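Local coordinates for odorant Binding Protein from Varroa destructor, form P2<1> (Varroa destructor, PDB 7NZA), which probably binds and carries small chemosensory molecules in a wide open internal cavity, at residues A[19-24]-A[94-99]; A[79-84]-A[120-125]; A[89-94]-A[103-108]. All coordinates share one frame; numbering follows the deposited sequence. Where two conformers were deposited one is given.

Contact 1: A[19-24]-A[94-99]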
loop_
_atom_site.group_PDB
_atom_site.type_symbol
_atom_site.label_atom_id
_atom_site.label_comp_id
_atom_site.label_asym_id
_atom_site.label_seq_id
_atom_site.Cartn_x
_atom_site.Cartn_y
_atom_site.Cartn_z
ATOM N N GLY A 19 0.134 0.590 17.848
ATOM C CA GLY A 19 0.489 1.161 19.150
ATOM C C GLY A 19 -0.721 1.293 20.065
ATOM O O GLY A 19 -1.521 0.385 20.261
ATOM N N LYS A 20 -0.922 2.488 20.554
ATOM C CA LYS A 20 -2.001 2.933 21.478
ATOM C C LYS A 20 -3.281 3.252 20.720
ATOM O O LYS A 20 -4.237 3.776 21.348
ATOM C CB LYS A 20 -1.555 4.127 22.347
ATOM C CG LYS A 20 -0.320 3.852 23.190
ATOM C CD LYS A 20 0.097 4.979 24.140
ATOM C CE LYS A 20 -0.064 6.359 23.534
ATOM N NZ LYS A 20 0.473 7.430 24.410
ATOM N N CYS A 21 -3.307 3.107 19.384
ATOM C CA CYS A 21 -4.360 3.697 18.545
ATOM C C CYS A 21 -4.900 2.693 17.523
ATOM O O CYS A 21 -5.044 3.031 16.378
ATOM C CB CYS A 21 -3.777 4.939 17.882
ATOM S SG CYS A 21 -3.344 6.202 19.089
ATOM N N GLU A 22 -5.254 1.498 17.984
ATOM C CA GLU A 22 -5.863 0.463 17.137
ATOM C C GLU A 22 -7.135 1.007 16.501
ATOM O O GLU A 22 -7.468 0.571 15.378
ATOM C CB GLU A 22 -6.140 -0.779 17.970
ATOM C CG GLU A 22 -4.908 -1.582 18.316
ATOM C CD GLU A 22 -4.279 -2.409 17.192
ATOM O OE1 GLU A 22 -4.924 -2.664 16.154
ATOM O OE2 GLU A 22 -3.135 -2.857 17.408
ATOM N N GLN A 23 -7.809 1.961 17.123
ATOM C CA GLN A 23 -9.065 2.523 16.565
ATOM C C GLN A 23 -8.827 3.201 15.225
ATOM O O GLN A 23 -9.781 3.478 14.514
ATOM C CB GLN A 23 -9.669 3.548 17.526
ATOM C CG GLN A 23 -10.134 2.935 18.852
ATOM C CD GLN A 23 -9.036 2.828 19.862
ATOM O OE1 GLN A 23 -7.846 3.109 19.676
ATOM N NE2 GLN A 23 -9.466 2.428 21.068
ATOM N N LEU A 24 -7.591 3.567 14.899
ATOM C CA LEU A 24 -7.350 4.296 13.623
ATOM C C LEU A 24 -7.182 3.355 12.429
ATOM O O LEU A 24 -7.047 3.845 11.310
ATOM C CB LEU A 24 -6.130 5.196 13.792
ATOM C CG LEU A 24 -6.266 6.285 14.850
ATOM C CD1 LEU A 24 -5.035 7.206 14.880
ATOM C CD2 LEU A 24 -7.523 7.112 14.651
ATOM N N LYS A 94 -13.567 8.323 16.092
ATOM C CA LYS A 94 -12.763 7.085 16.184
ATOM C C LYS A 94 -12.828 6.529 17.607
ATOM O O LYS A 94 -12.388 5.373 17.804
ATOM C CB LYS A 94 -11.311 7.418 15.818
ATOM C CG LYS A 94 -11.089 7.918 14.396
ATOM C CD LYS A 94 -11.427 6.865 13.371
ATOM C CE LYS A 94 -10.951 7.245 11.987
ATOM N NZ LYS A 94 -11.272 6.157 11.036
ATOM N N LYS A 95 -13.155 7.344 18.594
ATOM C CA LYS A 95 -13.256 6.865 19.985
ATOM C C LYS A 95 -11.920 6.354 20.494
ATOM O O LYS A 95 -11.835 5.280 21.106
ATOM C CB LYS A 95 -14.387 5.826 20.105
ATOM C CG LYS A 95 -15.771 6.386 19.799
ATOM C CD LYS A 95 -16.011 7.702 20.495
ATOM C CE LYS A 95 -17.291 7.931 21.267
ATOM N NZ LYS A 95 -17.220 9.241 21.965
ATOM N N LEU A 96 -10.878 7.153 20.283
ATOM C CA LEU A 96 -9.543 6.913 20.875
ATOM C C LEU A 96 -9.675 6.950 22.403
ATOM O O LEU A 96 -10.554 7.675 22.929
ATOM C CB LEU A 96 -8.595 8.029 20.387
ATOM C CG LEU A 96 -8.199 7.954 18.911
ATOM C CD1 LEU A 96 -7.489 9.253 18.478
ATOM C CD2 LEU A 96 -7.296 6.742 18.611
ATOM N N ASP A 97 -8.691 6.419 23.085
ATOM C CA ASP A 97 -8.575 6.613 24.557
ATOM C C ASP A 97 -8.498 8.109 24.846
ATOM O O ASP A 97 -7.864 8.857 24.069
ATOM C CB ASP A 97 -7.371 5.804 25.038
ATOM C CG ASP A 97 -7.574 4.286 24.918
ATOM O OD1 ASP A 97 -8.718 3.829 24.759
ATOM O OD2 ASP A 97 -6.575 3.539 24.920
ATOM N N SER A 98 -9.103 8.570 25.935
ATOM C CA SER A 98 -9.300 10.021 26.189
ATOM C C SER A 98 -7.968 10.785 26.137
ATOM O O SER A 98 -7.984 11.913 25.571
ATOM C CB SER A 98 -10.050 10.269 27.494
ATOM O OG SER A 98 -11.326 9.654 27.429
ATOM N N GLU A 99 -6.891 10.265 26.733
ATOM C CA GLU A 99 -5.625 11.042 26.864
ATOM C C GLU A 99 -5.062 11.200 25.434
ATOM O O GLU A 99 -4.590 12.295 25.077
ATOM C CB GLU A 99 -4.572 10.352 27.742
HETATM O O HOH W 1 -6.731 4.861 21.622
HETATM O O HOH W 2 -10.658 3.493 11.864
#
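The amide of Q23 and the carboxylate of D97 stand nearly upright to each other, their planes 78° apart, and meet only loosely, with Q23 NE2 4.0 Å from D97 OD1. One face of the amide turns to the 94-99 segment: K95 O lies above it, 3.7 Å from NE2, and a methyl, L96 CD2, comes up on the same side, 3.8 Å from OE1. The contact joins two connections of this disulfide-stapled helical fold, the loop after strand 16-17, tied by C21 to C141, and the turn between helices 84-93 and 98-118. Beneath the amide the packing is apolar. The methyl L96 CD2 is shared, touching C21 SG and lying 3.9 Å from L24 CG, while L24 CD2 rides across the bent chain of K94 at 3.7 Å from CG. The backbone of Q23 sets its CB 3.3 Å from K94 O, and the bend at chi2 (85°) then brings the amide back over the turn. A water at the head of the contact donates to K20 O and to Q23 OE1 and accepts from D97 N. An alanine at Q23 would probably cost this water an acceptor and uncover the K95 carbonyl and the L96 methyl. A second water accepts from K94 NZ and donates to the backbone oxygen Q23 O, 2.8 Å away.

Contact 2: A[79-84]-A[120-125]; sequences EGVYKF and DDYINQ. With SO4 (sulfate ion), chain C.
Apolar contact centres on the Y122 ring. The CG2 branch of V81, anti to the carbonyl carbon, sits over one face, 3.8 Å from the ring centroid and 19° off its normal, a CH-pi arrangement displaced toward the CZ rim. Along the chain, Y82 CD2 lies over the centre of one face of F84, whose ring also meets Y129 edge-to-face.

Two backbone carbonyls of the loop approach Y122. G80 O comes to 3.3 Å from CB, and E79 O lies 3.5 Å from CE2, both obliquely to the ring. G80, with positive phi, brings its backbone close against Y122 CD2.

The two segments bracket helix starts. K83 is the centre of an inverse gamma turn closed by F84 N to Y82 O, and holds the N-cap position of helix 84-93. D121 is the N-cap of helix 122-141: its OD1 accepts a straight bond from N124 N on its anti lone pair (3.0 Å, 162°) and, separately, a weak one from I123 N.

Polar bridging falls to one water, which accepts from Y82 N and donates to Y122 O and Q125 OE1. That amide oxygen also comes near the F84 plane at the ring edge; the other end of the amide, Q125 NE2, bonds to H119 O. Just ahead of the cap, a sulfate, probably from the crystallisation liquor, takes D120 N on O1 at 2.8 Å and D121 N on O3, and also binds H119 ND1.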
loop_
_atom_site.group_PDB
_atom_site.type_symbol
_atom_site.label_atom_id
_atom_site.label_comp_id
_atom_site.label_asym_id
_atom_site.label_seq_id
_atom_site.Cartn_x
_atom_site.Cartn_y
_atom_site.Cartn_z
ATOM N N GLU A 79 -15.916 27.491 -0.948
ATOM C CA GLU A 79 -14.831 28.487 -1.199
ATOM C C GLU A 79 -13.552 27.756 -1.625
ATOM O O GLU A 79 -12.563 28.442 -1.811
ATOM C CB GLU A 79 -14.657 29.396 0.037
ATOM C CG GLU A 79 -15.851 30.321 0.282
ATOM C CD GLU A 79 -15.848 31.092 1.589
ATOM O OE1 GLU A 79 -14.989 30.799 2.428
ATOM O OE2 GLU A 79 -16.719 31.987 1.759
ATOM N N GLY A 80 -13.536 26.408 -1.704
ATOM C CA GLY A 80 -12.367 25.566 -2.044
ATOM C C GLY A 80 -11.509 25.215 -0.797
ATOM O O GLY A 80 -10.412 24.697 -1.005
ATOM N N VAL A 81 -11.970 25.562 0.377
ATOM C CA VAL A 81 -11.154 25.379 1.618
ATOM C C VAL A 81 -11.342 23.956 2.180
ATOM O O VAL A 81 -12.470 23.464 2.235
ATOM C CB VAL A 81 -11.455 26.435 2.686
ATOM C CG1 VAL A 81 -10.483 26.327 3.802
ATOM C CG2 VAL A 81 -11.401 27.849 2.087
ATOM N N TYR A 82 -10.261 23.307 2.557
ATOM C CA TYR A 82 -10.365 21.970 3.194
ATOM C C TYR A 82 -11.167 22.063 4.448
ATOM O O TYR A 82 -11.019 23.013 5.254
ATOM C CB TYR A 82 -8.959 21.456 3.501
ATOM C CG TYR A 82 -8.947 20.132 4.236
ATOM C CD1 TYR A 82 -9.287 18.928 3.646
ATOM C CD2 TYR A 82 -8.506 20.098 5.527
ATOM C CE1 TYR A 82 -9.218 17.731 4.353
ATOM C CE2 TYR A 82 -8.439 18.940 6.226
ATOM C CZ TYR A 82 -8.793 17.759 5.678
ATOM O OH TYR A 82 -8.672 16.607 6.405
ATOM N N LYS A 83 -11.991 21.071 4.706
ATOM C CA LYS A 83 -12.905 20.995 5.852
ATOM C C LYS A 83 -12.190 20.477 7.088
ATOM O O LYS A 83 -12.387 19.374 7.567
ATOM C CB LYS A 83 -14.138 20.158 5.532
ATOM C CG LYS A 83 -15.057 20.769 4.490
ATOM C CD LYS A 83 -16.291 19.912 4.204
ATOM C CE LYS A 83 -17.126 20.519 3.093
ATOM N NZ LYS A 83 -18.185 19.574 2.685
ATOM N N PHE A 84 -11.371 21.370 7.658
ATOM C CA PHE A 84 -10.617 21.029 8.902
ATOM C C PHE A 84 -11.547 20.589 10.011
ATOM O O PHE A 84 -11.238 19.657 10.762
ATOM C CB PHE A 84 -9.783 22.228 9.353
ATOM C CG PHE A 84 -8.651 22.568 8.428
ATOM C CD1 PHE A 84 -7.441 21.874 8.512
ATOM C CD2 PHE A 84 -8.748 23.592 7.517
ATOM C CE1 PHE A 84 -6.375 22.185 7.693
ATOM C CE2 PHE A 84 -7.665 23.911 6.734
ATOM C CZ PHE A 84 -6.509 23.194 6.807
ATOM N N ASP A 120 -1.121 29.838 1.368
ATOM C CA ASP A 120 -2.401 30.428 0.917
ATOM C C ASP A 120 -3.094 29.486 -0.076
ATOM O O ASP A 120 -4.305 29.589 -0.157
ATOM C CB ASP A 120 -2.120 31.796 0.269
ATOM C CG ASP A 120 -1.648 32.840 1.292
ATOM O OD1 ASP A 120 -1.973 32.722 2.494
ATOM O OD2 ASP A 120 -0.967 33.768 0.869
ATOM N N ASP A 121 -2.375 28.614 -0.752
ATOM C CA ASP A 121 -2.966 27.635 -1.678
ATOM C C ASP A 121 -3.711 26.573 -0.853
ATOM O O ASP A 121 -3.069 25.924 -0.030
ATOM C CB ASP A 121 -1.907 27.061 -2.604
ATOM C CG ASP A 121 -2.566 26.145 -3.581
ATOM O OD1 ASP A 121 -2.764 25.024 -3.203
ATOM O OD2 ASP A 121 -3.085 26.602 -4.630
ATOM N N TYR A 122 -4.975 26.367 -1.140
ATOM C CA TYR A 122 -5.848 25.482 -0.343
ATOM C C TYR A 122 -5.410 24.035 -0.471
ATOM O O TYR A 122 -5.604 23.250 0.472
ATOM C CB TYR A 122 -7.304 25.649 -0.747
ATOM C CG TYR A 122 -7.834 27.030 -0.436
ATOM C CD1 TYR A 122 -7.565 27.691 0.746
ATOM C CD2 TYR A 122 -8.684 27.640 -1.339
ATOM C CE1 TYR A 122 -8.014 28.991 0.975
ATOM C CE2 TYR A 122 -9.162 28.920 -1.122
ATOM C CZ TYR A 122 -8.898 29.558 0.066
ATOM O OH TYR A 122 -9.396 30.824 0.278
ATOM N N ILE A 123 -4.829 23.639 -1.612
ATOM C CA ILE A 123 -4.299 22.269 -1.797
ATOM C C ILE A 123 -3.012 22.104 -0.989
ATOM O O ILE A 123 -2.842 21.121 -0.276
ATOM C CB ILE A 123 -4.173 21.904 -3.284
ATOM C CG1 ILE A 123 -5.563 21.687 -3.891
ATOM C CG2 ILE A 123 -3.273 20.696 -3.501
ATOM C CD1 ILE A 123 -5.494 21.546 -5.411
ATOM N N ASN A 124 -2.108 23.082 -1.033
ATOM C CA ASN A 124 -0.891 23.011 -0.216
ATOM C C ASN A 124 -1.279 22.942 1.260
ATOM O O ASN A 124 -0.625 22.255 1.996
ATOM C CB ASN A 124 0.041 24.188 -0.494
ATOM C CG ASN A 124 0.739 24.135 -1.828
ATOM O OD1 ASN A 124 0.787 23.102 -2.517
ATOM N ND2 ASN A 124 1.196 25.305 -2.274
ATOM N N GLN A 125 -2.312 23.673 1.673
ATOM C CA GLN A 125 -2.738 23.635 3.087
ATOM C C GLN A 125 -3.098 22.182 3.483
ATOM O O GLN A 125 -2.655 21.685 4.508
ATOM C CB GLN A 125 -3.935 24.502 3.362
ATOM C CG GLN A 125 -3.620 25.982 3.299
ATOM C CD GLN A 125 -4.840 26.823 3.523
ATOM O OE1 GLN A 125 -5.963 26.338 3.648
ATOM N NE2 GLN A 125 -4.662 28.128 3.670
HETATM S S SO4 C . 1.504 28.866 -1.054
HETATM O O1 SO4 C . 0.968 30.068 -0.469
HETATM O O2 SO4 C . 1.729 29.000 -2.474
HETATM O O3 SO4 C . 0.510 27.806 -0.813
HETATM O O4 SO4 C . 2.707 28.475 -0.442
HETATM O O HOH W 3 -7.500 24.219 2.437
#

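Contact 3: A[89-94]-A[103-108]. With NA (sodium ion), chain E.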
loop_
_atom_site.group_PDB
_atom_site.type_symbol
_atom_site.label_atom_id
_atom_site.label_comp_id
_atom_site.label_asym_id
_atom_site.label_seq_id
_atom_site.Cartn_x
_atom_site.Cartn_y
_atom_site.Cartn_z
ATOM N N ASN A 89 -13.914 16.326 13.605
ATOM C CA ASN A 89 -15.061 15.493 14.043
ATOM C C ASN A 89 -14.823 14.028 13.716
ATOM O O ASN A 89 -15.174 13.129 14.519
ATOM C CB ASN A 89 -16.318 15.969 13.385
ATOM C CG ASN A 89 -16.788 17.317 13.867
ATOM O OD1 ASN A 89 -16.441 17.728 14.974
ATOM N ND2 ASN A 89 -17.615 17.947 13.059
ATOM N N GLU A 90 -14.140 13.742 12.622
ATOM C CA GLU A 90 -13.848 12.332 12.240
ATOM C C GLU A 90 -12.893 11.733 13.246
ATOM O O GLU A 90 -13.068 10.542 13.659
ATOM C CB GLU A 90 -13.339 12.232 10.810
ATOM C CG GLU A 90 -13.045 10.840 10.329
ATOM C CD GLU A 90 -12.210 10.669 9.077
ATOM O OE1 GLU A 90 -11.468 11.587 8.707
ATOM O OE2 GLU A 90 -12.198 9.538 8.563
ATOM N N ILE A 91 -11.908 12.483 13.753
ATOM C CA ILE A 91 -11.002 11.970 14.809
ATOM C C ILE A 91 -11.852 11.647 16.038
ATOM O O ILE A 91 -11.591 10.602 16.687
ATOM C CB ILE A 91 -9.908 12.993 15.137
ATOM C CG1 ILE A 91 -8.919 13.154 13.979
ATOM C CG2 ILE A 91 -9.208 12.599 16.409
ATOM C CD1 ILE A 91 -8.086 14.433 14.057
ATOM N N LYS A 92 -12.689 12.578 16.480
ATOM C CA LYS A 92 -13.525 12.302 17.683
ATOM C C LYS A 92 -14.339 11.008 17.502
ATOM O O LYS A 92 -14.452 10.252 18.432
ATOM C CB LYS A 92 -14.428 13.503 17.959
ATOM C CG LYS A 92 -13.698 14.707 18.512
ATOM C CD LYS A 92 -14.523 15.929 18.642
ATOM C CE LYS A 92 -15.729 15.712 19.513
ATOM N NZ LYS A 92 -16.637 16.865 19.406
ATOM N N ASN A 93 -14.821 10.757 16.300
ATOM C CA ASN A 93 -15.694 9.584 16.037
ATOM C C ASN A 93 -14.894 8.303 16.111
ATOM O O ASN A 93 -15.555 7.216 16.134
ATOM C CB ASN A 93 -16.443 9.743 14.716
ATOM C CG ASN A 93 -17.588 10.739 14.821
ATOM O OD1 ASN A 93 -18.041 11.086 15.913
ATOM N ND2 ASN A 93 -18.090 11.171 13.675
ATOM N N LYS A 94 -13.567 8.323 16.092
ATOM C CA LYS A 94 -12.763 7.085 16.184
ATOM C C LYS A 94 -12.828 6.529 17.607
ATOM O O LYS A 94 -12.388 5.373 17.804
ATOM C CB LYS A 94 -11.311 7.418 15.818
ATOM C CG LYS A 94 -11.089 7.918 14.396
ATOM C CD LYS A 94 -11.427 6.865 13.371
ATOM C CE LYS A 94 -10.951 7.245 11.987
ATOM N NZ LYS A 94 -11.272 6.157 11.036
ATOM N N ALA A 103 -4.544 14.739 23.096
ATOM C CA ALA A 103 -3.257 15.074 22.456
ATOM C C ALA A 103 -3.414 15.186 20.944
ATOM O O ALA A 103 -2.876 16.122 20.351
ATOM C CB ALA A 103 -2.264 14.004 22.860
ATOM N N VAL A 104 -4.111 14.264 20.323
ATOM C CA VAL A 104 -4.342 14.320 18.859
ATOM C C VAL A 104 -5.118 15.571 18.460
ATOM O O VAL A 104 -4.786 16.231 17.455
ATOM C CB VAL A 104 -4.957 13.005 18.353
ATOM C CG1 VAL A 104 -5.380 13.191 16.906
ATOM C CG2 VAL A 104 -4.011 11.816 18.549
ATOM N N LEU A 105 -6.153 15.908 19.224
ATOM C CA LEU A 105 -6.973 17.090 18.889
ATOM C C LEU A 105 -6.167 18.397 19.095
ATOM O O LEU A 105 -6.413 19.355 18.358
ATOM C CB LEU A 105 -8.226 17.042 19.766
ATOM C CG LEU A 105 -9.287 16.016 19.334
ATOM C CD1 LEU A 105 -10.418 16.069 20.350
ATOM C CD2 LEU A 105 -9.791 16.243 17.940
ATOM N N LEU A 106 -5.240 18.419 20.006
ATOM C CA LEU A 106 -4.369 19.597 20.157
ATOM C C LEU A 106 -3.447 19.706 18.965
ATOM O O LEU A 106 -3.268 20.783 18.394
ATOM C CB LEU A 106 -3.565 19.515 21.460
ATOM C CG LEU A 106 -2.737 20.753 21.772
ATOM C CD1 LEU A 106 -3.619 22.011 21.893
ATOM C CD2 LEU A 106 -1.969 20.524 23.055
ATOM N N LYS A 107 -2.904 18.569 18.489
ATOM C CA LYS A 107 -2.079 18.600 17.268
ATOM C C LYS A 107 -2.936 18.930 16.087
ATOM O O LYS A 107 -2.428 19.553 15.129
ATOM C CB LYS A 107 -1.259 17.312 17.129
ATOM C CG LYS A 107 -0.126 17.184 18.129
ATOM C CD LYS A 107 0.859 18.311 17.990
ATOM C CE LYS A 107 2.116 18.032 18.804
ATOM N NZ LYS A 107 3.097 19.101 18.536
ATOM N N HIS A 108 -4.205 18.532 16.021
ATOM C CA HIS A 108 -5.066 18.992 14.919
ATOM C C HIS A 108 -4.972 20.509 14.854
ATOM O O HIS A 108 -4.877 21.078 13.753
ATOM C CB HIS A 108 -6.526 18.520 15.143
ATOM C CG HIS A 108 -7.473 19.138 14.248
ATOM N ND1 HIS A 108 -7.651 18.711 12.970
ATOM C CD2 HIS A 108 -8.262 20.215 14.452
ATOM C CE1 HIS A 108 -8.536 19.486 12.387
ATOM N NE2 HIS A 108 -8.943 20.422 13.288
HETATM NA NA NA E . -9.036 20.324 18.140
#
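L105 O is gripped by one metal bond, 2.8 Å to the sodium ion, with R88 as the second protein residue of the site. The ion is flanked by carbon as well, H108 CD2 lying 3.8 Å away and L105 CD2 a little further. The carbonyl polarity at this position would probably be enhanced by the cation. H108 ND1 has its own partner, a hydrogen bond to Y129 OH, and the two rings meet with planes at about 85°.

Between the helices the contact is purely side-chain packing. I91 projects toward helix 98-118 with CG2 anti to its backbone N, and this methyl reaches V104 CG1 at 3.9 Å and L105 CD2 at 4.0 Å. The I91 and L105 side chains lie alongside each other, pointing opposite ways, while V104 meets I91 at a slant. The I91 CD1 tip extends further, to V104 CG1 at 4.1 Å and, more loosely, to the imidazole of H108. At the margin, the aliphatic CG of K92 passes across L105 CD1 at about a right angle, so L105 uses both methyls, one on each of two successive residues.

The short segments run antiparallel at 171°, their axes 10.5 Å apart, as a helical hairpin. M133 of helix 122-141 packs on both I91 and H108, and A8 of the second subunit also meets I91.

Overall arrangement
Contacts 1 and 3 share K94 and both draw on helix 98-118; their centres are 10 Å apart, and L96 CD1 meets I91 CG2 at 4.3 Å, so turn and hairpin packing run into each other. Contact 2 sits at the far end of the hairpin helix 84-93, its centre 19 Å from contact 3 and 27 Å from contact 1, yet F84 O comes within 3.2 Å of H108 CE1. The sodium ion at contact 3 lies about 9 Å from the F84 side chain and about 11 Å from that of L96. L24 of contact 1 is about 4 Å from a bound buffer molecule, which may mark a pocket.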